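PDB 4K2M: NTD biosynthesis operon protein NtdA from Bacillus subtilis subsp. subtilis, which catalyses the reversible pyridoxal phosphate-dependent transamination of 3-dehydro-glucose 6-phosphate with glutamate, giving kanosamine 6-phosphate on the route to the antibiotic kanosamine. Local coordinates for residues Phe58-Val69 with Pro419-Val429. Numbering follows the deposited sequence.
Sequences FNYQKNREISKV and PSFTLEEQDRV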
# COMPACT_ATOMS: atom_id res chain seq x y z
N PHE A 58 -23.66 23.51 8.22
CA PHE A 58 -23.05 24.04 6.99
C PHE A 58 -22.53 25.47 7.10
O PHE A 58 -21.85 25.94 6.19
CB PHE A 58 -24.03 23.94 5.82
CG PHE A 58 -24.22 22.53 5.32
CD1 PHE A 58 -23.40 22.03 4.32
CD2 PHE A 58 -25.23 21.72 5.85
CE1 PHE A 58 -23.56 20.73 3.86
CE2 PHE A 58 -25.40 20.41 5.39
CZ PHE A 58 -24.57 19.93 4.39
N ASN A 59 -22.85 26.13 8.20
CA ASN A 59 -22.51 27.55 8.37
C ASN A 59 -22.90 28.36 7.12
O ASN A 59 -22.09 29.14 6.60
CB ASN A 59 -21.02 27.73 8.67
CG ASN A 59 -20.68 29.14 9.14
OD1 ASN A 59 -21.51 29.81 9.75
ND2 ASN A 59 -19.46 29.59 8.85
N TYR A 60 -24.13 28.17 6.66
CA TYR A 60 -24.64 28.78 5.42
C TYR A 60 -24.40 30.29 5.44
O TYR A 60 -24.82 30.98 6.37
CB TYR A 60 -26.15 28.51 5.32
CG TYR A 60 -26.81 28.83 3.97
CD1 TYR A 60 -26.05 29.05 2.83
CD2 TYR A 60 -28.18 28.91 3.87
CE1 TYR A 60 -26.66 29.34 1.60
CE2 TYR A 60 -28.81 29.19 2.66
CZ TYR A 60 -28.04 29.40 1.53
OH TYR A 60 -28.68 29.66 0.32
N GLN A 61 -23.71 30.79 4.42
CA GLN A 61 -23.52 32.24 4.27
C GLN A 61 -24.00 32.58 2.88
O GLN A 61 -23.21 32.61 1.94
CB GLN A 61 -22.04 32.61 4.35
CG GLN A 61 -21.29 32.26 5.62
CD GLN A 61 -19.84 32.73 5.53
OE1 GLN A 61 -19.57 33.93 5.44
NE2 GLN A 61 -18.90 31.77 5.52
N LYS A 62 -25.30 32.82 2.74
CA LYS A 62 -25.90 33.02 1.42
C LYS A 62 -25.28 34.22 0.70
O LYS A 62 -25.17 34.24 -0.53
CB LYS A 62 -27.41 33.20 1.56
CG LYS A 62 -28.12 33.44 0.23
CD LYS A 62 -29.62 33.22 0.31
CE LYS A 62 -30.38 34.51 0.64
NZ LYS A 62 -30.42 34.79 2.11
N ASN A 63 -24.87 35.21 1.48
CA ASN A 63 -24.30 36.44 0.94
C ASN A 63 -22.80 36.41 0.70
O ASN A 63 -22.20 37.44 0.41
CB ASN A 63 -24.62 37.62 1.87
CG ASN A 63 -24.14 37.39 3.30
OD1 ASN A 63 -24.22 36.27 3.83
ND2 ASN A 63 -23.68 38.46 3.95
N ARG A 64 -22.18 35.24 0.82
CA ARG A 64 -20.75 35.17 0.58
C ARG A 64 -20.58 35.03 -0.93
O ARG A 64 -21.15 34.11 -1.53
CB ARG A 64 -20.11 34.00 1.32
CG ARG A 64 -18.61 33.91 1.13
CD ARG A 64 -18.00 32.84 2.02
NE ARG A 64 -18.36 31.48 1.62
CZ ARG A 64 -17.63 30.72 0.81
NH1 ARG A 64 -16.50 31.21 0.29
NH2 ARG A 64 -18.03 29.49 0.50
N GLU A 65 -19.83 35.94 -1.54
CA GLU A 65 -19.69 35.88 -2.98
C GLU A 65 -18.87 34.67 -3.38
O GLU A 65 -17.80 34.40 -2.83
CB GLU A 65 -19.04 37.14 -3.54
CG GLU A 65 -19.07 37.16 -5.07
CD GLU A 65 -18.58 38.47 -5.65
OE1 GLU A 65 -17.47 38.91 -5.27
OE2 GLU A 65 -19.31 39.04 -6.49
N ILE A 66 -19.40 33.94 -4.36
CA ILE A 66 -18.72 32.78 -4.89
C ILE A 66 -18.41 33.08 -6.35
O ILE A 66 -19.34 33.32 -7.12
CB ILE A 66 -19.66 31.56 -4.83
CG1 ILE A 66 -20.14 31.31 -3.40
CG2 ILE A 66 -18.96 30.34 -5.40
CD1 ILE A 66 -19.02 31.16 -2.40
N SER A 67 -17.13 33.07 -6.72
CA SER A 67 -16.75 33.30 -8.12
C SER A 67 -16.27 32.01 -8.80
O SER A 67 -16.19 31.94 -10.03
CB SER A 67 -15.66 34.36 -8.22
OG SER A 67 -14.44 33.88 -7.72
N LYS A 68 -15.95 31.00 -8.00
CA LYS A 68 -15.60 29.71 -8.57
C LYS A 68 -15.98 28.58 -7.61
O LYS A 68 -16.02 28.77 -6.38
CB LYS A 68 -14.12 29.66 -8.93
CG LYS A 68 -13.20 29.38 -7.78
CD LYS A 68 -11.79 29.08 -8.27
CE LYS A 68 -11.20 27.91 -7.48
NZ LYS A 68 -11.38 28.09 -6.02
N VAL A 69 -16.30 27.43 -8.18
CA VAL A 69 -16.69 26.26 -7.40
C VAL A 69 -15.91 25.07 -7.95
O VAL A 69 -16.27 24.51 -8.98
CB VAL A 69 -18.19 25.96 -7.53
CG1 VAL A 69 -18.56 24.73 -6.71
CG2 VAL A 69 -19.04 27.15 -7.08
N PRO A 419 -18.65 16.44 2.00
CA PRO A 419 -19.24 16.96 3.26
C PRO A 419 -18.91 18.41 3.60
O PRO A 419 -19.77 19.09 4.19
CB PRO A 419 -18.69 16.02 4.33
CG PRO A 419 -18.36 14.77 3.61
CD PRO A 419 -17.91 15.18 2.22
N SER A 420 -17.72 18.89 3.26
CA SER A 420 -17.35 20.28 3.56
C SER A 420 -17.74 21.29 2.49
O SER A 420 -17.35 22.47 2.56
CB SER A 420 -15.86 20.40 3.88
OG SER A 420 -15.56 19.81 5.13
N PHE A 421 -18.51 20.85 1.51
CA PHE A 421 -19.04 21.72 0.47
C PHE A 421 -19.98 22.72 1.14
O PHE A 421 -20.67 22.37 2.11
CB PHE A 421 -19.81 20.86 -0.51
CG PHE A 421 -20.21 21.55 -1.79
CD1 PHE A 421 -19.29 22.29 -2.52
CD2 PHE A 421 -21.50 21.37 -2.29
CE1 PHE A 421 -19.67 22.89 -3.73
CE2 PHE A 421 -21.88 21.96 -3.51
CZ PHE A 421 -20.96 22.72 -4.22
N THR A 422 -20.03 23.96 0.67
CA THR A 422 -20.90 24.95 1.31
C THR A 422 -22.20 25.06 0.54
O THR A 422 -22.25 24.81 -0.67
CB THR A 422 -20.25 26.34 1.45
OG1 THR A 422 -19.98 26.88 0.15
CG2 THR A 422 -18.96 26.27 2.24
N LEU A 423 -23.26 25.46 1.23
CA LEU A 423 -24.55 25.61 0.56
C LEU A 423 -24.54 26.80 -0.39
O LEU A 423 -25.21 26.79 -1.41
CB LEU A 423 -25.67 25.76 1.57
CG LEU A 423 -25.80 24.61 2.56
CD1 LEU A 423 -27.01 24.85 3.47
CD2 LEU A 423 -25.93 23.29 1.83
N GLU A 424 -23.76 27.83 -0.06
CA GLU A 424 -23.65 28.96 -0.97
C GLU A 424 -22.93 28.60 -2.29
O GLU A 424 -23.29 29.10 -3.36
CB GLU A 424 -23.01 30.18 -0.29
CG GLU A 424 -21.58 29.99 0.22
CD GLU A 424 -21.52 29.59 1.70
OE1 GLU A 424 -22.53 29.07 2.23
OE2 GLU A 424 -20.45 29.79 2.32
N GLU A 425 -21.94 27.72 -2.23
CA GLU A 425 -21.38 27.17 -3.47
C GLU A 425 -22.44 26.35 -4.20
O GLU A 425 -22.55 26.42 -5.43
CB GLU A 425 -20.19 26.28 -3.17
CG GLU A 425 -18.92 26.99 -2.79
CD GLU A 425 -17.89 26.02 -2.23
OE1 GLU A 425 -18.10 25.50 -1.11
OE2 GLU A 425 -16.89 25.76 -2.92
N GLN A 426 -23.19 25.54 -3.46
CA GLN A 426 -24.22 24.73 -4.09
C GLN A 426 -25.26 25.62 -4.78
O GLN A 426 -25.72 25.29 -5.88
CB GLN A 426 -24.88 23.78 -3.09
CG GLN A 426 -25.81 22.79 -3.77
CD GLN A 426 -26.52 21.89 -2.78
OE1 GLN A 426 -27.02 22.36 -1.76
NE2 GLN A 426 -26.56 20.60 -3.07
N ASP A 427 -25.62 26.74 -4.14
CA ASP A 427 -26.51 27.72 -4.77
C ASP A 427 -26.00 28.13 -6.15
O ASP A 427 -26.77 28.20 -7.11
CB ASP A 427 -26.65 29.00 -3.91
CG ASP A 427 -27.40 28.76 -2.60
OD1 ASP A 427 -28.10 27.73 -2.48
OD2 ASP A 427 -27.28 29.63 -1.70
N ARG A 428 -24.71 28.40 -6.25
CA ARG A 428 -24.15 28.84 -7.51
C ARG A 428 -24.16 27.74 -8.57
O ARG A 428 -24.45 28.00 -9.75
CB ARG A 428 -22.73 29.39 -7.34
CG ARG A 428 -22.19 30.01 -8.64
CD ARG A 428 -20.96 30.88 -8.42
NE ARG A 428 -20.52 31.52 -9.66
CZ ARG A 428 -20.97 32.71 -10.09
NH1 ARG A 428 -21.87 33.38 -9.38
NH2 ARG A 428 -20.51 33.22 -11.22
N VAL A 429 -23.88 26.51 -8.15
CA VAL A 429 -23.96 25.37 -9.05
C VAL A 429 -25.36 25.28 -9.65
O VAL A 429 -25.53 25.11 -10.86
CB VAL A 429 -23.65 24.04 -8.34
CG1 VAL A 429 -23.91 22.85 -9.28
CG2 VAL A 429 -22.22 24.03 -7.86
O HOH W 1 -22.71 26.64 3.70
O HOH W 2 -20.02 29.10 4.81
O HOH W 3 -26.25 32.04 -2.24
O HOH W 4 -15.51 27.87 -3.87
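Leu423 packs against two aromatic rings of segment 58-69. Its CD2 lies over one face of the Phe58 ring, 4.0 Å from the centroid, a CH-pi contact. Its CB lies over a face of the Tyr60 ring, displaced toward Tyr60 CD1 (3.5 Å). Glu424 OE1 and Asp427 OD2 lie at the edge of the Tyr60 ring, near its plane. Tyr60 OH donates to Asp427 OD2 at 2.5 Å, a very short bond. Arg325 forms a salt bridge with Asp427 OD1.

Glu424 is buried, and its carboxylate is gripped from several directions. CG sits between the backbone N and the carbonyl carbon (chi1 62°), and the chain bends at chi2 (-95°), which turns the carboxylate toward Gln61 and Arg64. Gln61 N reaches Glu424 OE1 at 3.0 Å from above the carboxylate plane, nearly straight at 174°. Arg64 approaches side-on, with NE 2.8 Å and NH2 3.0 Å from the single atom Glu424 OE2. Two waters, bound also to Phe58 O and Asn59 O, add a bond to each carboxylate oxygen. The arginine and the N-H and water donors would probably favour the charged carboxylate.

The contact joins the loop after helix 53-57, in the N-terminal region added to the aspartate aminotransferase fold, to the start of the last helix, 423-441. That helix opens with a capping box: Thr422 OG1 accepts from Glu425 N, and Glu425 OE1 accepts from Thr422 N. Glu425 OE1 also accepts from Thr422 OG1 and pairs with Arg76.

Ile66 and Val69 form a second tight patch. Ile66 CD1 meets Glu424 CG and lies over one face of the Arg64 guanidinium. Val69 CG1 touches Val429 CG2 and, at the ring edge, Phe421 CE1 (3.7 Å). The exposed rim is looser and bridged by water: one lies between Lys62 O and Asp427 OD2, another donates to Lys68 O and Glu425 OE2.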